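Cephalosporin hydroxylase CMCI (PDB 2BM8) takes part in cephamycin biosynthesis in Streptomyces clavuligerus, probably in the hydroxylation of the cephalosporin nucleus. Local coordinates at residues L96-R100 / D128-L134; L80-V86 / A152-I158; L18-P22 / V90-G94. The protein carries 3 engineered substitutions. All blocks are in the same frame, centred on the assembly; numbering follows the deposited sequence.

Interaction 1 (L96-R100 / D128-L134); sequences LAWFR and DMENITL
Asp-128 O is gripped by both terminal nitrogens of Arg-100: NH2 donates to it at 3.2 Å and NH1 makes a longer, weak bond. The oxygen lies in the guanidinium plane, although NH2 stands well above the carbonyl plane of Asp-128. NH1 also donates to Glu-130 O, 2.8 Å away, so two backbone oxygens, both in the guanidinium plane, hold NH1 between them and fix the group's rotation. Asp-128 adds a salt bridge, OD1 lying 2.8 Å from Arg-100 NH2; its carboxylate plane is turned 58° from that of the guanidinium, and its OD2 has a second partner in Arg-59. Arg-100 reaches this spot with CG anti to the backbone N (chi1 -168°) and bends at chi2 and chi3. Its CB and CG pass Ile-132 CG1, and Ile-132 CD1 covers a face of the guanidinium, 3.7 Å from Arg-100 CZ. A leucine in place of Arg-100 would remove every one of these donors and would probably leave Asp-128 O and Glu-130 O without these bonds and Asp-128 without one of its two arginines. One helical turn back, Leu-96 CD2 meets Leu-134 CD1 at 3.8 Å, and Leu-96 CB and Ala-97 CB lie loosely against Ile-132 CG2 and CD1 respectively. Helix 94-106 thus runs roughly antiparallel (152°) over the edge strand 132-136, the helix-on-sheet layer of a Rossmann-like, methyltransferase-type fold.

Interaction 2 (L80-V86 / A152-I158); sequences LRPRTIV and AHPLIFI
Arg-83 lies folded over Ala-152 from its first side-chain carbon onward. Its CB touches Ala-152 CB at 3.5 Å; CG rests against the backbone oxygen of His-153. Bends at chi2 (-95°) and chi3 then turn the chain back, so that NE and CZ pass above the same methyl and Ala-152 CB sits 3.7 Å from CZ, under the centre of one guanidinium face. At the tip NH1 faces Asp-109 in a long, weak ion pair. Next along, Thr-84 OG1, anti to its own carbonyl carbon, donates to Ala-152 O at 2.6 Å, while Thr-84 N bonds to Pro-154 O, which also takes a weak bond from Arg-83 N. From here the strands run parallel, 6° apart: Ile-156 N to Thr-84 O, Val-86 N to Ile-156 O (2.9 Å, 174°) and Ile-158 N to Val-86 O form the ladder. Leu-80 slides past cis-Pro-154 in the opposite direction, its CD2 lying 3.6 Å from Pro-154 CB, and Pro-82 CG abuts Ile-156 CD1. Strands 84-88 and 155-159 are central neighbours of the sheet, between strands 111-116 and 182-185. Helices 67-80 and 94-106 cover the face bearing Ile-85 and Ile-158, whereas Phe-157, on the other face, meets Phe-183.

Interaction 3 (L18-P22 / V90-G94); sequences LGEDP and VYNGG
The Tyr-91 ring is wedged between Leu-18 and Pro-22, which lie on opposite sides of its plane. Leu-18 slides past the ring in the opposite direction, and its CD2 makes a CH-pi contact 4.1 Å from the ring centroid, only 12° off the normal; farther out, Leu-18 CB lies 3.9 Å from Tyr-91 CZ. Pro-22 crosses the ring at about a right angle. Its CA comes in obliquely at the hydroxyl end, and its CB lies 3.8 Å from Tyr-91 CZ. Tyr-91 OH comes close to Pro-22 N, but the proline nitrogen has no hydrogen to share, so the approach is packing alone. With CG anti to the backbone N (chi1 -172°), the ring extends from the type II' turn, Val-90 to Gly-93, toward residues 18-22. Beside it, Asn-92 CB meets Pro-22 O, and a water links the two residues: it accepts from Asn-92 ND2 at 2.9 Å and donates to Pro-22 O over a distance so short that its length is doubtful. ND2 also donates to Arg-62 O, and Arg-62 in turn binds Leu-18 O and Asp-21 O. Glu-20, on the far side of the N-terminal segment, bonds Leu-199 N of a second subunit. The glycine-rich turn 90-94, joining strand 84-88 to helix 94-106 with Gly-93 as N-cap, corresponds to the S-adenosylmethionine-binding loop of class I methyltransferases and probably acts likewise; strand 61-62 packs against Tyr-91 and Asn-92.

From the N terminus, residues 18-22 come first and close a long loop onto 90-94 in interaction 3, tying the N-terminal region to the turn after strand 84-88. Before that loop closes, 80-86 opens interaction 2, which ends only at 152-158; the two contacts therefore cross, with their centres about 23 Å apart. Interaction 1, joining helix 94-106 to edge strand 132-136, begins after interaction 3 has closed and is nested within the loop of interaction 2. Phe-99 carries the helix onto Ile-85 and Ile-158, and Leu-96 packs on Val-90, so helix 94-106 touches both the central strands and the turn.

Interaction 1 (L96-R100 / D128-L134)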
# COMPACT_ATOMS: atom_id res chain seq x y z
N LEU B 96 13.63 -9.92 31.16
CA LEU B 96 14.15 -9.67 32.52
C LEU B 96 15.65 -9.34 32.54
O LEU B 96 16.06 -8.34 33.13
CB LEU B 96 13.94 -10.90 33.40
CG LEU B 96 12.64 -11.10 34.16
CD1 LEU B 96 11.46 -10.41 33.52
CD2 LEU B 96 12.39 -12.58 34.32
N ALA B 97 16.46 -10.20 31.93
CA ALA B 97 17.90 -9.98 31.85
C ALA B 97 18.22 -8.70 31.11
O ALA B 97 19.17 -8.00 31.46
CB ALA B 97 18.58 -11.15 31.18
N TRP B 98 17.42 -8.38 30.09
CA TRP B 98 17.61 -7.17 29.30
C TRP B 98 17.38 -5.94 30.17
O TRP B 98 18.22 -5.06 30.22
CB TRP B 98 16.68 -7.16 28.08
CG TRP B 98 16.85 -5.96 27.20
CD1 TRP B 98 17.87 -5.72 26.35
CD2 TRP B 98 16.00 -4.82 27.14
NE1 TRP B 98 17.71 -4.51 25.73
CE2 TRP B 98 16.56 -3.93 26.21
CE3 TRP B 98 14.81 -4.47 27.76
CZ2 TRP B 98 15.99 -2.72 25.89
CZ3 TRP B 98 14.23 -3.27 27.44
CH2 TRP B 98 14.82 -2.40 26.53
N PHE B 99 16.26 -5.91 30.88
CA PHE B 99 15.95 -4.80 31.78
C PHE B 99 17.04 -4.61 32.84
O PHE B 99 17.42 -3.49 33.14
CB PHE B 99 14.62 -5.01 32.50
CG PHE B 99 13.42 -4.58 31.71
CD1 PHE B 99 12.37 -5.46 31.48
CD2 PHE B 99 13.32 -3.29 31.22
CE1 PHE B 99 11.26 -5.06 30.77
CE2 PHE B 99 12.21 -2.89 30.50
CZ PHE B 99 11.18 -3.78 30.28
N ARG B 100 17.50 -5.73 33.40
CA ARG B 100 18.58 -5.74 34.37
C ARG B 100 19.87 -5.19 33.77
O ARG B 100 20.48 -4.29 34.32
CB ARG B 100 18.83 -7.16 34.89
CG ARG B 100 19.74 -7.21 36.11
CD ARG B 100 21.24 -7.37 35.79
NE ARG B 100 21.50 -8.38 34.75
CZ ARG B 100 21.41 -9.69 34.94
NH1 ARG B 100 21.08 -10.19 36.12
NH2 ARG B 100 21.64 -10.52 33.94
N ASP B 128 23.69 -15.66 36.14
CA ASP B 128 23.36 -14.36 35.55
C ASP B 128 22.04 -13.81 36.10
O ASP B 128 21.17 -13.37 35.35
CB ASP B 128 23.31 -14.49 34.03
CG ASP B 128 23.16 -13.15 33.32
OD1 ASP B 128 23.84 -12.17 33.70
OD2 ASP B 128 22.36 -12.97 32.39
N MET B 129 21.91 -13.81 37.42
CA MET B 129 20.64 -13.56 38.08
C MET B 129 20.68 -12.45 39.14
O MET B 129 19.71 -12.26 39.88
CB MET B 129 20.18 -14.87 38.72
CG MET B 129 18.68 -15.05 38.76
SD MET B 129 17.90 -15.47 37.17
CE MET B 129 16.48 -16.20 37.82
N GLU B 130 21.79 -11.73 39.21
CA GLU B 130 21.91 -10.59 40.12
C GLU B 130 20.80 -9.56 39.84
O GLU B 130 20.61 -9.14 38.72
CB GLU B 130 23.29 -9.94 39.95
CG GLU B 130 23.66 -8.96 41.06
CD GLU B 130 24.94 -8.18 40.75
OE1 GLU B 130 25.03 -7.60 39.64
OE2 GLU B 130 25.85 -8.14 41.61
N ASN B 131 20.08 -9.17 40.89
CA ASN B 131 19.00 -8.20 40.82
C ASN B 131 17.80 -8.61 39.95
O ASN B 131 17.05 -7.76 39.47
CB ASN B 131 19.57 -6.82 40.44
CG ASN B 131 20.62 -6.34 41.45
OD1 ASN B 131 20.61 -6.73 42.62
ND2 ASN B 131 21.53 -5.49 40.99
N ILE B 132 17.62 -9.91 39.78
CA ILE B 132 16.45 -10.49 39.12
C ILE B 132 15.85 -11.49 40.07
O ILE B 132 16.53 -12.43 40.47
CB ILE B 132 16.82 -11.23 37.83
CG1 ILE B 132 17.44 -10.28 36.82
CG2 ILE B 132 15.58 -11.94 37.25
CD1 ILE B 132 18.03 -10.97 35.59
N THR B 133 14.58 -11.32 40.42
CA THR B 133 13.91 -12.21 41.36
C THR B 133 12.70 -12.83 40.67
O THR B 133 11.91 -12.13 40.07
CB THR B 133 13.47 -11.41 42.63
OG1 THR B 133 14.61 -10.80 43.25
CG2 THR B 133 12.95 -12.31 43.69
N LEU B 134 12.56 -14.15 40.77
CA LEU B 134 11.46 -14.88 40.14
C LEU B 134 10.45 -15.36 41.17
O LEU B 134 10.76 -16.20 41.99
CB LEU B 134 12.01 -16.09 39.40
CG LEU B 134 12.29 -15.99 37.89
CD1 LEU B 134 12.82 -14.65 37.48
CD2 LEU B 134 13.26 -17.12 37.51

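Interaction 2 (L80-V86 / A152-I158)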
# COMPACT_ATOMS: atom_id res chain seq x y z
N LEU B 80 12.83 8.05 33.68
CA LEU B 80 12.22 7.71 34.98
C LEU B 80 13.24 7.22 36.04
O LEU B 80 13.12 7.51 37.23
CB LEU B 80 11.17 6.63 34.75
CG LEU B 80 9.85 6.56 35.52
CD1 LEU B 80 9.64 5.11 36.02
CD2 LEU B 80 9.68 7.58 36.64
N ARG B 81 14.24 6.47 35.58
CA ARG B 81 15.22 5.83 36.46
C ARG B 81 14.50 5.01 37.54
O ARG B 81 14.59 5.30 38.72
CB ARG B 81 16.17 6.86 37.08
CG ARG B 81 16.96 7.64 36.03
CD ARG B 81 17.90 8.69 36.59
NE ARG B 81 18.93 8.11 37.45
CZ ARG B 81 19.97 7.41 37.01
NH1 ARG B 81 20.17 7.18 35.72
NH2 ARG B 81 20.84 6.93 37.89
N PRO B 82 13.78 3.97 37.11
CA PRO B 82 13.02 3.14 38.04
C PRO B 82 13.91 2.33 38.97
O PRO B 82 14.89 1.76 38.51
CB PRO B 82 12.24 2.19 37.11
CG PRO B 82 13.05 2.13 35.87
CD PRO B 82 13.65 3.50 35.72
N ARG B 83 13.57 2.32 40.25
CA ARG B 83 14.18 1.39 41.21
C ARG B 83 13.63 -0.05 41.10
O ARG B 83 14.27 -0.99 41.57
CB ARG B 83 14.00 1.92 42.64
CG ARG B 83 14.91 3.11 43.00
CD ARG B 83 16.21 2.72 43.70
NE ARG B 83 16.13 2.94 45.15
CZ ARG B 83 16.41 2.05 46.10
NH1 ARG B 83 16.84 0.82 45.81
NH2 ARG B 83 16.28 2.39 47.38
N THR B 84 12.46 -0.23 40.49
CA THR B 84 11.84 -1.56 40.39
C THR B 84 11.11 -1.74 39.06
O THR B 84 10.28 -0.93 38.70
CB THR B 84 10.82 -1.79 41.54
OG1 THR B 84 11.40 -1.47 42.82
CG2 THR B 84 10.46 -3.27 41.66
N ILE B 85 11.43 -2.81 38.34
CA ILE B 85 10.65 -3.19 37.18
C ILE B 85 10.05 -4.57 37.39
O ILE B 85 10.77 -5.52 37.66
CB ILE B 85 11.54 -3.17 35.94
CG1 ILE B 85 11.95 -1.73 35.63
CG2 ILE B 85 10.81 -3.79 34.75
CD1 ILE B 85 13.08 -1.63 34.65
N VAL B 86 8.73 -4.66 37.27
CA VAL B 86 7.97 -5.89 37.42
C VAL B 86 7.41 -6.40 36.09
O VAL B 86 6.75 -5.65 35.37
CB VAL B 86 6.76 -5.67 38.34
CG1 VAL B 86 5.98 -6.96 38.52
CG2 VAL B 86 7.19 -5.11 39.70
N ALA B 152 10.96 -0.58 45.98
CA ALA B 152 11.32 0.83 45.84
C ALA B 152 10.74 1.45 44.57
O ALA B 152 10.32 0.76 43.64
CB ALA B 152 12.83 0.98 45.85
N HIS B 153 10.73 2.78 44.56
CA HIS B 153 10.09 3.55 43.52
C HIS B 153 11.08 4.57 42.96
O HIS B 153 12.03 4.93 43.64
CB HIS B 153 8.86 4.25 44.09
CG HIS B 153 7.80 3.31 44.57
ND1 HIS B 153 6.50 3.36 44.12
CD2 HIS B 153 7.85 2.28 45.45
CE1 HIS B 153 5.79 2.42 44.72
NE2 HIS B 153 6.59 1.75 45.53
N PRO B 154 10.88 5.05 41.74
CA PRO B 154 9.75 4.70 40.87
C PRO B 154 9.70 3.24 40.42
O PRO B 154 10.64 2.45 40.61
CB PRO B 154 9.96 5.60 39.65
CG PRO B 154 10.88 6.66 40.07
CD PRO B 154 11.76 6.04 41.10
N LEU B 155 8.59 2.90 39.78
CA LEU B 155 8.26 1.53 39.49
C LEU B 155 7.53 1.40 38.16
O LEU B 155 6.62 2.16 37.87
CB LEU B 155 7.39 1.00 40.61
CG LEU B 155 6.98 -0.47 40.59
CD1 LEU B 155 7.20 -1.08 41.99
CD2 LEU B 155 5.54 -0.63 40.14
N ILE B 156 7.96 0.45 37.35
CA ILE B 156 7.25 0.11 36.12
C ILE B 156 6.67 -1.29 36.28
O ILE B 156 7.40 -2.25 36.49
CB ILE B 156 8.19 0.16 34.91
CG1 ILE B 156 8.83 1.54 34.78
CG2 ILE B 156 7.44 -0.23 33.62
CD1 ILE B 156 9.91 1.59 33.72
N PHE B 157 5.35 -1.40 36.17
CA PHE B 157 4.63 -2.66 36.22
C PHE B 157 4.19 -3.01 34.80
O PHE B 157 3.47 -2.24 34.17
CB PHE B 157 3.42 -2.53 37.14
CG PHE B 157 2.70 -3.82 37.41
CD1 PHE B 157 2.79 -4.44 38.65
CD2 PHE B 157 1.93 -4.42 36.41
CE1 PHE B 157 2.13 -5.63 38.90
CE2 PHE B 157 1.28 -5.62 36.65
CZ PHE B 157 1.37 -6.23 37.89
N ILE B 158 4.60 -4.17 34.30
CA ILE B 158 4.33 -4.55 32.91
C ILE B 158 3.52 -5.84 32.87
O ILE B 158 3.97 -6.88 33.34
CB ILE B 158 5.64 -4.73 32.12
CG1 ILE B 158 6.53 -3.51 32.30
CG2 ILE B 158 5.34 -4.95 30.62
CD1 ILE B 158 7.86 -3.63 31.65

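Interaction 3 (L18-P22 / V90-G94)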
# COMPACT_ATOMS: atom_id res chain seq x y z
N LEU B 18 4.56 -17.09 21.09
CA LEU B 18 5.76 -17.54 21.77
C LEU B 18 6.68 -18.30 20.83
O LEU B 18 7.84 -17.94 20.68
CB LEU B 18 5.40 -18.46 22.95
CG LEU B 18 4.41 -17.96 24.00
CD1 LEU B 18 4.12 -19.10 24.98
CD2 LEU B 18 4.91 -16.72 24.72
N GLY B 19 6.17 -19.35 20.21
CA GLY B 19 6.98 -20.22 19.39
C GLY B 19 7.15 -21.55 20.08
O GLY B 19 6.69 -21.70 21.20
N GLU B 20 7.83 -22.48 19.42
CA GLU B 20 7.95 -23.86 19.89
C GLU B 20 8.98 -24.05 20.99
O GLU B 20 8.89 -24.99 21.77
CB GLU B 20 8.35 -24.77 18.73
CG GLU B 20 7.20 -25.23 17.87
CD GLU B 20 7.57 -25.38 16.40
OE1 GLU B 20 8.16 -24.42 15.83
OE2 GLU B 20 7.27 -26.45 15.83
N ASP B 21 9.96 -23.15 21.05
CA ASP B 21 11.17 -23.39 21.83
C ASP B 21 11.64 -22.11 22.52
O ASP B 21 12.00 -21.15 21.84
CB ASP B 21 12.27 -23.91 20.87
CG ASP B 21 13.46 -24.53 21.60
OD1 ASP B 21 13.57 -24.42 22.85
OD2 ASP B 21 14.36 -25.15 20.98
N PRO B 22 11.65 -22.08 23.85
CA PRO B 22 12.12 -20.90 24.58
C PRO B 22 13.63 -20.64 24.42
O PRO B 22 14.09 -19.52 24.60
CB PRO B 22 11.79 -21.24 26.03
CG PRO B 22 11.77 -22.75 26.07
CD PRO B 22 11.22 -23.16 24.75
N VAL B 90 6.52 -14.21 32.26
CA VAL B 90 7.97 -14.29 32.14
C VAL B 90 8.46 -15.04 30.89
O VAL B 90 9.37 -14.54 30.19
CB VAL B 90 8.58 -14.96 33.39
CG1 VAL B 90 10.07 -15.23 33.21
CG2 VAL B 90 8.34 -14.11 34.60
N TYR B 91 7.88 -16.22 30.62
CA TYR B 91 8.34 -17.13 29.54
C TYR B 91 9.83 -17.54 29.69
O TYR B 91 10.17 -18.22 30.64
CB TYR B 91 8.02 -16.55 28.15
CG TYR B 91 8.27 -17.51 26.97
CD1 TYR B 91 7.72 -18.79 26.94
CD2 TYR B 91 9.07 -17.13 25.90
CE1 TYR B 91 7.97 -19.66 25.87
CE2 TYR B 91 9.32 -17.99 24.83
CZ TYR B 91 8.77 -19.24 24.81
OH TYR B 91 9.02 -20.07 23.73
N ASN B 92 10.70 -17.11 28.77
CA ASN B 92 12.12 -17.51 28.79
C ASN B 92 13.01 -16.61 29.64
O ASN B 92 14.15 -16.98 29.93
CB ASN B 92 12.67 -17.55 27.36
CG ASN B 92 12.88 -16.18 26.79
OD1 ASN B 92 11.94 -15.39 26.75
ND2 ASN B 92 14.09 -15.88 26.35
N GLY B 93 12.52 -15.42 29.98
CA GLY B 93 13.20 -14.53 30.90
C GLY B 93 14.13 -13.54 30.23
O GLY B 93 14.84 -12.77 30.90
N GLY B 94 14.13 -13.55 28.90
CA GLY B 94 15.02 -12.71 28.12
C GLY B 94 14.83 -11.25 28.49
O GLY B 94 15.79 -10.55 28.81
O HOH W 1 15.87 -17.92 25.36